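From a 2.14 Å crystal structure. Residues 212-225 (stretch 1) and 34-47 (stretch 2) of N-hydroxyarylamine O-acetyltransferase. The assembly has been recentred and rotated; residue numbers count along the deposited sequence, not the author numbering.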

# COMPACT_ATOMS: atom_id res chain seq x y z
N PRO A 212 -11.43 9.16 -3.94
CA PRO A 212 -10.41 9.58 -4.90
C PRO A 212 -10.08 8.52 -5.96
O PRO A 212 -9.30 8.84 -6.86
CB PRO A 212 -9.18 9.83 -4.00
CG PRO A 212 -9.36 8.96 -2.85
CD PRO A 212 -10.86 8.84 -2.63
N PHE A 213 -10.68 7.32 -5.89
CA PHE A 213 -10.17 6.16 -6.65
C PHE A 213 -11.20 5.53 -7.58
O PHE A 213 -10.93 4.49 -8.21
CB PHE A 213 -9.59 5.09 -5.68
CG PHE A 213 -8.42 5.57 -4.86
CD1 PHE A 213 -8.47 5.55 -3.48
CD2 PHE A 213 -7.29 6.10 -5.46
CE1 PHE A 213 -7.43 6.01 -2.72
CE2 PHE A 213 -6.24 6.56 -4.71
CZ PHE A 213 -6.31 6.52 -3.34
N ASN A 214 -12.38 6.13 -7.68
CA ASN A 214 -13.39 5.55 -8.53
C ASN A 214 -13.79 6.44 -9.71
O ASN A 214 -14.82 6.23 -10.31
CB ASN A 214 -14.63 5.15 -7.70
CG ASN A 214 -15.30 6.32 -7.02
OD1 ASN A 214 -14.93 7.48 -7.23
ND2 ASN A 214 -16.31 6.03 -6.21
N LYS A 215 -12.96 7.42 -10.06
CA LYS A 215 -13.23 8.31 -11.20
C LYS A 215 -12.35 7.99 -12.42
O LYS A 215 -12.83 7.64 -13.50
CB LYS A 215 -13.00 9.78 -10.80
CG LYS A 215 -13.54 10.20 -9.43
CD LYS A 215 -15.06 10.16 -9.37
CE LYS A 215 -15.57 10.97 -8.20
NZ LYS A 215 -15.05 10.46 -6.90
N VAL A 216 -11.04 8.10 -12.23
CA VAL A 216 -10.07 7.97 -13.33
C VAL A 216 -8.97 6.98 -12.96
O VAL A 216 -8.74 6.74 -11.78
CB VAL A 216 -9.42 9.34 -13.64
CG1 VAL A 216 -10.49 10.35 -14.05
CG2 VAL A 216 -8.67 9.85 -12.46
N PRO A 217 -8.29 6.42 -13.96
CA PRO A 217 -7.16 5.52 -13.65
C PRO A 217 -6.07 6.23 -12.89
O PRO A 217 -5.73 7.36 -13.20
CB PRO A 217 -6.63 5.14 -15.03
CG PRO A 217 -7.84 5.36 -15.97
CD PRO A 217 -8.51 6.56 -15.40
N LEU A 218 -5.52 5.52 -11.90
CA LEU A 218 -4.45 6.00 -11.06
C LEU A 218 -3.50 4.82 -10.81
O LEU A 218 -3.91 3.79 -10.26
CB LEU A 218 -5.05 6.51 -9.77
CG LEU A 218 -4.27 7.45 -8.88
CD1 LEU A 218 -5.23 7.97 -7.80
CD2 LEU A 218 -3.10 6.76 -8.26
N ILE A 219 -2.25 4.94 -11.24
CA ILE A 219 -1.25 3.89 -11.02
C ILE A 219 0.06 4.52 -10.58
O ILE A 219 0.61 5.34 -11.31
CB ILE A 219 -0.93 3.08 -12.29
CG1 ILE A 219 -2.18 2.42 -12.90
CG2 ILE A 219 0.10 2.02 -11.96
CD1 ILE A 219 -2.80 3.23 -14.00
N VAL A 220 0.59 4.13 -9.42
CA VAL A 220 1.91 4.60 -9.00
C VAL A 220 2.76 3.42 -8.51
O VAL A 220 2.26 2.45 -7.95
CB VAL A 220 1.79 5.68 -7.90
CG1 VAL A 220 1.01 5.18 -6.77
CG2 VAL A 220 3.15 6.11 -7.38
N LYS A 221 4.07 3.51 -8.76
CA LYS A 221 5.01 2.53 -8.28
C LYS A 221 6.37 3.15 -8.06
O LYS A 221 6.84 3.93 -8.87
CB LYS A 221 5.17 1.42 -9.28
CG LYS A 221 5.87 0.24 -8.69
CD LYS A 221 5.97 -0.94 -9.67
CE LYS A 221 6.89 -0.68 -10.83
NZ LYS A 221 8.25 -0.47 -10.34
N LEU A 222 7.01 2.78 -6.95
CA LEU A 222 8.41 3.18 -6.76
C LEU A 222 9.27 2.47 -7.77
O LEU A 222 8.94 1.40 -8.29
CB LEU A 222 8.88 2.86 -5.34
CG LEU A 222 8.00 3.59 -4.32
CD1 LEU A 222 8.59 3.44 -2.97
CD2 LEU A 222 7.80 5.07 -4.65
N THR A 223 10.40 3.09 -8.04
CA THR A 223 11.38 2.53 -8.93
C THR A 223 12.73 2.60 -8.25
O THR A 223 12.84 3.09 -7.13
CB THR A 223 11.42 3.33 -10.25
OG1 THR A 223 11.79 4.68 -9.96
CG2 THR A 223 10.05 3.32 -10.95
N GLU A 224 13.74 2.09 -8.94
CA GLU A 224 15.15 2.14 -8.49
C GLU A 224 15.57 3.52 -8.00
O GLU A 224 16.28 3.68 -7.01
CB GLU A 224 16.06 1.81 -9.68
CG GLU A 224 16.76 0.45 -9.67
CD GLU A 224 17.82 0.30 -10.78
OE1 GLU A 224 18.28 -0.85 -10.97
OE2 GLU A 224 18.19 1.30 -11.48
N ASP A 225 15.20 4.52 -8.78
CA ASP A 225 15.78 5.84 -8.61
C ASP A 225 14.72 6.89 -8.39
O ASP A 225 14.99 8.08 -8.56
CB ASP A 225 16.64 6.21 -9.82
CG ASP A 225 15.96 5.87 -11.15
OD1 ASP A 225 16.68 5.57 -12.13
OD2 ASP A 225 14.71 5.92 -11.24
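Stretch 2, residues 34-47: MAQTVPFENLNILE

A very short antiparallel bridge between segments far apart in sequence can be supplemented by side-chain bonds to backbone, and residues 34-47 on 212-225 illustrate this. Stretch 2 runs antiparallel to stretch 1: the end of a helix, closing at T37, the two-residue strand F40-E41, then a helix from L43. In the loop that opens stretch 1, the edge of the F40 ring points toward the face of F213, centroids 5.5 Å apart and planes at 74°. N42, immediately before the second helix, binds this loop through ND2, which donates to F213 O (2.9 Å). N214 CB packs on I45 CG2 (3.7 Å). N42 ND2 also donates to V216 O (3.0 Å), and P217 CG packs on L46 CD1 (3.7 Å). N42 OD1 accepts from L218 N (2.9 Å), so the side chain adds to a weak backbone bond from N42 N to L218 O (3.3 Å). I219 faces E41 in a non-hydrogen-bonded pair, CA atoms 4.4 Å apart, and I219 CD1 reaches L43 CD2 (4.0 Å). V220 and F40 then exchange both backbone bonds, N to O, each 2.8 Å, with V220 CG1 3.4 Å from F40 CB. Beyond them, K221 NZ donates to Q36 O (2.8 Å), at the first helix. A water links L222 N (3.0 Å) to A35 O (2.6 Å), and Q36 NE2 bonds weakly to T223 O (3.1 Å).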

# COMPACT_ATOMS: atom_id res chain seq x y z
N MET A 34 8.60 -5.37 -2.36
CA MET A 34 7.19 -5.23 -2.71
C MET A 34 6.95 -3.90 -3.39
O MET A 34 6.18 -3.85 -4.34
CB MET A 34 6.28 -5.37 -1.50
CG MET A 34 4.83 -5.35 -1.91
SD MET A 34 3.76 -5.91 -0.61
CE MET A 34 2.15 -5.63 -1.29
N ALA A 35 7.60 -2.82 -2.95
CA ALA A 35 7.36 -1.52 -3.56
C ALA A 35 7.89 -1.48 -4.95
O ALA A 35 7.36 -0.75 -5.77
CB ALA A 35 7.99 -0.41 -2.77
N GLN A 36 8.98 -2.22 -5.21
CA GLN A 36 9.59 -2.21 -6.54
C GLN A 36 8.77 -3.01 -7.56
O GLN A 36 8.84 -2.76 -8.77
CB GLN A 36 11.06 -2.70 -6.47
CG GLN A 36 12.01 -1.76 -5.69
CD GLN A 36 12.05 -0.32 -6.26
OE1 GLN A 36 12.23 -0.10 -7.45
NE2 GLN A 36 11.93 0.66 -5.39
N THR A 37 7.96 -3.94 -7.07
CA THR A 37 7.29 -4.89 -7.96
C THR A 37 5.77 -4.78 -8.03
O THR A 37 5.21 -5.01 -9.07
CB THR A 37 7.69 -6.40 -7.62
OG1 THR A 37 7.39 -6.72 -6.25
CG2 THR A 37 9.18 -6.69 -7.94
N VAL A 38 5.12 -4.45 -6.92
CA VAL A 38 3.68 -4.37 -6.88
C VAL A 38 3.24 -2.93 -6.85
O VAL A 38 3.50 -2.21 -5.89
CB VAL A 38 3.10 -5.05 -5.64
CG1 VAL A 38 1.61 -5.15 -5.77
CG2 VAL A 38 3.71 -6.43 -5.47
N PRO A 39 2.59 -2.50 -7.91
CA PRO A 39 2.16 -1.11 -7.96
C PRO A 39 0.85 -0.83 -7.22
O PRO A 39 0.02 -1.72 -6.98
CB PRO A 39 1.98 -0.86 -9.45
CG PRO A 39 1.65 -2.16 -10.00
CD PRO A 39 2.33 -3.19 -9.17
N PHE A 40 0.70 0.44 -6.85
CA PHE A 40 -0.54 0.97 -6.34
C PHE A 40 -1.40 1.28 -7.54
O PHE A 40 -1.00 2.09 -8.39
CB PHE A 40 -0.23 2.25 -5.53
CG PHE A 40 -1.42 2.84 -4.78
CD1 PHE A 40 -1.85 2.29 -3.59
CD2 PHE A 40 -2.07 3.95 -5.26
CE1 PHE A 40 -2.94 2.84 -2.89
CE2 PHE A 40 -3.14 4.52 -4.57
CZ PHE A 40 -3.58 3.97 -3.40
N GLU A 41 -2.53 0.60 -7.67
CA GLU A 41 -3.42 0.79 -8.83
C GLU A 41 -4.89 0.53 -8.52
O GLU A 41 -5.24 -0.29 -7.66
CB GLU A 41 -2.98 -0.07 -10.00
CG GLU A 41 -2.91 -1.56 -9.67
CD GLU A 41 -3.80 -2.42 -10.55
OE1 GLU A 41 -4.98 -2.06 -10.79
OE2 GLU A 41 -3.31 -3.47 -10.95
N ASN A 42 -5.77 1.22 -9.24
CA ASN A 42 -7.19 1.16 -8.95
C ASN A 42 -8.04 0.61 -10.07
O ASN A 42 -9.25 0.84 -10.11
CB ASN A 42 -7.71 2.56 -8.66
CG ASN A 42 -7.71 3.43 -9.88
OD1 ASN A 42 -6.95 3.21 -10.82
ND2 ASN A 42 -8.60 4.42 -9.88
N LEU A 43 -7.40 -0.08 -10.99
CA LEU A 43 -8.03 -0.38 -12.26
C LEU A 43 -9.20 -1.36 -12.12
O LEU A 43 -10.12 -1.30 -12.92
CB LEU A 43 -6.99 -0.86 -13.29
CG LEU A 43 -5.85 0.15 -13.55
CD1 LEU A 43 -4.91 -0.38 -14.59
CD2 LEU A 43 -6.43 1.44 -14.04
N ASN A 44 -9.20 -2.22 -11.10
CA ASN A 44 -10.31 -3.16 -10.96
C ASN A 44 -11.62 -2.51 -10.51
O ASN A 44 -12.67 -3.10 -10.65
CB ASN A 44 -9.94 -4.36 -10.07
CG ASN A 44 -9.93 -4.04 -8.54
OD1 ASN A 44 -10.21 -2.93 -8.09
ND2 ASN A 44 -9.62 -5.06 -7.76
N ILE A 45 -11.54 -1.29 -9.98
CA ILE A 45 -12.74 -0.49 -9.65
C ILE A 45 -13.36 0.02 -10.92
O ILE A 45 -14.58 -0.01 -11.09
CB ILE A 45 -12.41 0.73 -8.73
CG1 ILE A 45 -11.90 0.22 -7.39
CG2 ILE A 45 -13.66 1.67 -8.59
CD1 ILE A 45 -11.63 1.33 -6.30
N LEU A 46 -12.51 0.49 -11.83
CA LEU A 46 -12.98 1.05 -13.09
C LEU A 46 -13.46 -0.01 -14.09
O LEU A 46 -14.38 0.23 -14.88
CB LEU A 46 -11.86 1.87 -13.72
CG LEU A 46 -11.33 3.01 -12.84
CD1 LEU A 46 -10.20 3.70 -13.58
CD2 LEU A 46 -12.44 4.02 -12.48
N GLU A 47 -12.80 -1.15 -14.08
CA GLU A 47 -13.22 -2.30 -14.85
C GLU A 47 -14.34 -3.06 -14.18
O GLU A 47 -14.83 -4.04 -14.72
CB GLU A 47 -12.06 -3.25 -15.02
CG GLU A 47 -10.91 -2.66 -15.74
CD GLU A 47 -10.30 -3.67 -16.67
OE1 GLU A 47 -9.78 -4.70 -16.17
OE2 GLU A 47 -10.36 -3.42 -17.90
O HOH W 1 5.49 0.92 -5.18